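Local coordinates for 5'-methylthioadenosine nucleosidase / s-adenosylhomocysteine nucleosidase (Brucella melitensis bv. 1, PDB 4PR3), which is a nucleosidase of the phosphorylase superfamily, modelled here with adenine in its ligand pocket, at residues Ala98-Asp110 with Arg137-Asn151. Numbering follows the deposited sequence.
With PO4 (phosphate ion), chain D.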
# COMPACT_ATOMS: atom_id res chain seq x y z
N ALA A 98 5.67 10.12 24.86
CA ALA A 98 6.20 8.92 25.51
C ALA A 98 5.13 8.16 26.28
O ALA A 98 5.39 7.64 27.37
CB ALA A 98 7.38 9.28 26.42
N GLU A 99 3.93 8.09 25.72
CA GLU A 99 2.88 7.26 26.29
C GLU A 99 2.38 6.27 25.24
O GLU A 99 2.43 6.55 24.04
CB GLU A 99 1.73 8.10 26.84
CG GLU A 99 0.99 7.42 27.99
CD GLU A 99 -0.47 7.83 28.09
OE1 GLU A 99 -1.32 6.93 28.25
OE2 GLU A 99 -0.76 9.04 28.03
N VAL A 100 1.89 5.12 25.69
CA VAL A 100 1.43 4.07 24.79
C VAL A 100 -0.10 4.03 24.67
O VAL A 100 -0.82 4.17 25.66
CB VAL A 100 1.96 2.68 25.23
CG1 VAL A 100 1.79 2.50 26.73
CG2 VAL A 100 1.28 1.56 24.46
N TYR A 101 -0.59 3.87 23.44
CA TYR A 101 -2.02 3.88 23.17
C TYR A 101 -2.41 2.70 22.29
O TYR A 101 -1.66 2.29 21.41
CB TYR A 101 -2.42 5.18 22.46
CG TYR A 101 -2.21 6.43 23.29
CD1 TYR A 101 -0.94 6.98 23.45
CD2 TYR A 101 -3.28 7.06 23.90
CE1 TYR A 101 -0.75 8.12 24.20
CE2 TYR A 101 -3.09 8.20 24.66
CZ TYR A 101 -1.83 8.73 24.80
OH TYR A 101 -1.65 9.86 25.55
N GLN A 102 -3.60 2.15 22.52
CA GLN A 102 -4.16 1.15 21.62
C GLN A 102 -5.03 1.85 20.59
O GLN A 102 -5.68 2.84 20.90
CB GLN A 102 -4.95 0.09 22.37
CG GLN A 102 -6.19 0.60 23.08
CD GLN A 102 -6.91 -0.48 23.85
OE1 GLN A 102 -7.11 -1.59 23.36
NE2 GLN A 102 -7.28 -0.17 25.09
N VAL A 103 -5.02 1.35 19.36
CA VAL A 103 -5.69 2.03 18.26
C VAL A 103 -7.17 1.68 18.22
O VAL A 103 -7.54 0.53 18.00
CB VAL A 103 -5.06 1.65 16.91
CG1 VAL A 103 -5.66 2.49 15.80
CG2 VAL A 103 -3.56 1.82 16.97
N SER A 104 -8.01 2.69 18.44
CA SER A 104 -9.46 2.52 18.43
C SER A 104 -10.00 2.53 17.01
O SER A 104 -10.94 1.80 16.69
CB SER A 104 -10.13 3.61 19.27
OG SER A 104 -9.82 4.91 18.77
N SER A 105 -9.41 3.37 16.17
CA SER A 105 -9.81 3.45 14.77
C SER A 105 -8.66 3.97 13.92
O SER A 105 -7.78 4.66 14.42
CB SER A 105 -11.02 4.36 14.61
OG SER A 105 -10.70 5.67 15.03
N VAL A 106 -8.67 3.63 12.64
CA VAL A 106 -7.61 4.05 11.73
C VAL A 106 -8.18 4.63 10.44
O VAL A 106 -9.24 4.23 9.98
CB VAL A 106 -6.62 2.89 11.43
CG1 VAL A 106 -7.27 1.85 10.54
CG2 VAL A 106 -5.34 3.41 10.79
N SER A 107 -7.47 5.60 9.88
CA SER A 107 -7.86 6.20 8.61
C SER A 107 -6.64 6.35 7.71
O SER A 107 -5.50 6.24 8.17
CB SER A 107 -8.55 7.54 8.84
OG SER A 107 -7.73 8.40 9.61
N TYR A 108 -6.89 6.58 6.42
CA TYR A 108 -5.83 6.67 5.42
C TYR A 108 -5.81 8.09 4.87
O TYR A 108 -6.68 8.48 4.10
CB TYR A 108 -6.16 5.69 4.29
CG TYR A 108 -5.11 5.51 3.22
CD1 TYR A 108 -3.78 5.84 3.44
CD2 TYR A 108 -5.46 4.99 1.98
CE1 TYR A 108 -2.83 5.66 2.44
CE2 TYR A 108 -4.53 4.81 0.98
CZ TYR A 108 -3.22 5.14 1.22
OH TYR A 108 -2.30 4.96 0.21
N ARG A 109 -4.79 8.87 5.25
CA ARG A 109 -4.80 10.30 4.94
C ARG A 109 -4.30 10.62 3.54
O ARG A 109 -4.48 11.74 3.05
CB ARG A 109 -4.02 11.10 5.99
CG ARG A 109 -2.58 10.69 6.11
CD ARG A 109 -1.82 11.59 7.07
NE ARG A 109 -0.42 11.19 7.16
CZ ARG A 109 0.05 10.32 8.04
NH1 ARG A 109 -0.76 9.74 8.91
NH2 ARG A 109 1.34 10.02 8.04
N ASP A 110 -3.68 9.64 2.88
CA ASP A 110 -3.19 9.84 1.53
C ASP A 110 -4.31 9.73 0.50
O ASP A 110 -4.12 10.07 -0.66
CB ASP A 110 -2.08 8.84 1.20
CG ASP A 110 -0.83 9.06 2.01
OD1 ASP A 110 -0.67 10.18 2.54
OD2 ASP A 110 -0.01 8.13 2.10
N ARG A 137 -10.84 -3.83 22.36
CA ARG A 137 -10.51 -2.90 23.43
C ARG A 137 -9.95 -3.68 24.61
O ARG A 137 -10.63 -4.53 25.18
CB ARG A 137 -11.75 -2.12 23.88
CG ARG A 137 -12.39 -1.26 22.79
CD ARG A 137 -11.43 -0.18 22.31
NE ARG A 137 -12.05 0.64 21.28
CZ ARG A 137 -11.98 0.39 19.97
NH1 ARG A 137 -11.31 -0.66 19.52
NH2 ARG A 137 -12.58 1.20 19.11
N VAL A 138 -8.71 -3.38 24.98
CA VAL A 138 -8.08 -4.03 26.12
C VAL A 138 -8.04 -3.06 27.30
O VAL A 138 -7.61 -1.91 27.15
CB VAL A 138 -6.65 -4.50 25.78
CG1 VAL A 138 -5.96 -5.08 27.01
CG2 VAL A 138 -6.69 -5.52 24.66
N ALA A 139 -8.49 -3.52 28.46
CA ALA A 139 -8.53 -2.68 29.65
C ALA A 139 -7.13 -2.31 30.12
O ALA A 139 -6.21 -3.12 30.03
CB ALA A 139 -9.29 -3.37 30.76
N GLY A 140 -6.98 -1.09 30.63
CA GLY A 140 -5.71 -0.66 31.19
C GLY A 140 -4.81 0.07 30.21
O GLY A 140 -3.70 0.46 30.55
N ILE A 141 -5.29 0.23 28.98
CA ILE A 141 -4.54 0.95 27.96
C ILE A 141 -5.39 2.06 27.36
O ILE A 141 -6.56 1.86 27.04
CB ILE A 141 -4.07 0.01 26.83
CG1 ILE A 141 -3.33 -1.20 27.41
CG2 ILE A 141 -3.17 0.75 25.86
CD1 ILE A 141 -2.98 -2.24 26.38
N ASP A 142 -4.80 3.25 27.23
CA ASP A 142 -5.49 4.37 26.60
C ASP A 142 -5.84 4.05 25.15
O ASP A 142 -5.15 3.27 24.49
CB ASP A 142 -4.60 5.61 26.63
CG ASP A 142 -4.70 6.37 27.94
OD1 ASP A 142 -4.08 5.94 28.94
OD2 ASP A 142 -5.39 7.41 27.95
N THR A 143 -6.92 4.64 24.66
CA THR A 143 -7.32 4.49 23.27
C THR A 143 -7.07 5.78 22.51
O THR A 143 -7.14 6.86 23.09
CB THR A 143 -8.81 4.13 23.14
OG1 THR A 143 -9.60 5.11 23.83
CG2 THR A 143 -9.09 2.77 23.73
N ALA A 144 -6.75 5.65 21.23
CA ALA A 144 -6.55 6.82 20.37
C ALA A 144 -6.89 6.49 18.93
O ALA A 144 -6.71 5.37 18.47
CB ALA A 144 -5.11 7.30 20.47
N SER A 145 -7.41 7.49 18.21
CA SER A 145 -7.66 7.36 16.79
C SER A 145 -6.34 7.55 16.03
O SER A 145 -5.48 8.31 16.46
CB SER A 145 -8.69 8.38 16.33
OG SER A 145 -8.29 9.69 16.71
N LEU A 146 -6.19 6.86 14.91
CA LEU A 146 -4.93 6.86 14.19
C LEU A 146 -5.09 7.23 12.72
O LEU A 146 -6.10 6.91 12.09
CB LEU A 146 -4.25 5.50 14.32
CG LEU A 146 -2.88 5.29 13.66
CD1 LEU A 146 -1.86 6.27 14.19
CD2 LEU A 146 -2.41 3.86 13.88
N SER A 147 -4.08 7.91 12.18
CA SER A 147 -4.03 8.24 10.76
C SER A 147 -2.77 7.61 10.15
O SER A 147 -1.68 7.72 10.71
CB SER A 147 -4.00 9.76 10.57
OG SER A 147 -3.96 10.10 9.20
N THR A 148 -2.94 6.96 9.00
CA THR A 148 -1.81 6.35 8.30
C THR A 148 -1.53 7.06 6.97
O THR A 148 -2.46 7.37 6.22
CB THR A 148 -2.05 4.85 8.03
OG1 THR A 148 -2.10 4.13 9.27
CG2 THR A 148 -0.95 4.26 7.15
N GLY A 149 -0.26 7.33 6.70
CA GLY A 149 0.15 7.95 5.46
C GLY A 149 1.63 7.73 5.18
O GLY A 149 2.38 7.30 6.06
N GLY A 150 2.06 8.01 3.95
CA GLY A 150 3.45 7.82 3.57
C GLY A 150 4.37 8.94 4.03
O GLY A 150 5.58 8.85 3.88
N ASN A 151 3.79 10.00 4.58
CA ASN A 151 4.59 11.12 5.05
C ASN A 151 4.78 11.12 6.56
O ASN A 151 3.88 10.76 7.31
CB ASN A 151 3.97 12.45 4.61
CG ASN A 151 2.61 12.70 5.23
OD1 ASN A 151 1.88 11.76 5.54
ND2 ASN A 151 2.27 13.97 5.41
P PO4 D . -7.25 12.18 9.05
O1 PO4 D . -7.52 11.21 7.93
O2 PO4 D . -5.77 12.46 9.11
O3 PO4 D . -7.99 13.48 8.80
O4 PO4 D . -7.70 11.58 10.36
O HOH W 1 -1.90 3.75 28.18
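Arg109 meets Asn151 side-on: NE gives a bond to Asn151 OD1 (2.9 Å) along an in-plane lone pair, while NH2 reaches the backbone Asn151 O at 2.7 Å and also OD1, from above the amide plane. From the same guanidinium, NH1 donates almost straight to Ser147 OG (3.2 Å, 168°). With these acceptors near its plane and the Gly149 backbone over one face, the group is fixed in rotation. Its chain runs extended from CG to NE, passing Ser147, whose OG also donates to a phosphate ion that probably came from the crystallisation liquor. Next to Arg109, Asp110 OD2 takes the Gly150 N-H on its syn lone pair at 2.8 Å.

At the far end the extended side chain of Gln102 brings its amide up to the type II turn from Val138 to Ile141. Its OE1 accepts from Val138 N (2.9 Å, 173°), and NE2 donates to both Val138 O and Ile141 O. Between these ends, Val103 CG1 packs on Leu146 CB (3.6 Å), with Met165 against Leu146.

The two ends are joined by parallel pairing of 100-103 and 105-108 with 142-148, with a corner at Ser104. Thr148 OG1 bonds Asp167 and Tyr171 N. This parallel pair is part of the central mixed sheet of the phosphorylase superfamily fold, and the loop that follows carries Asn151 into the adenine pocket.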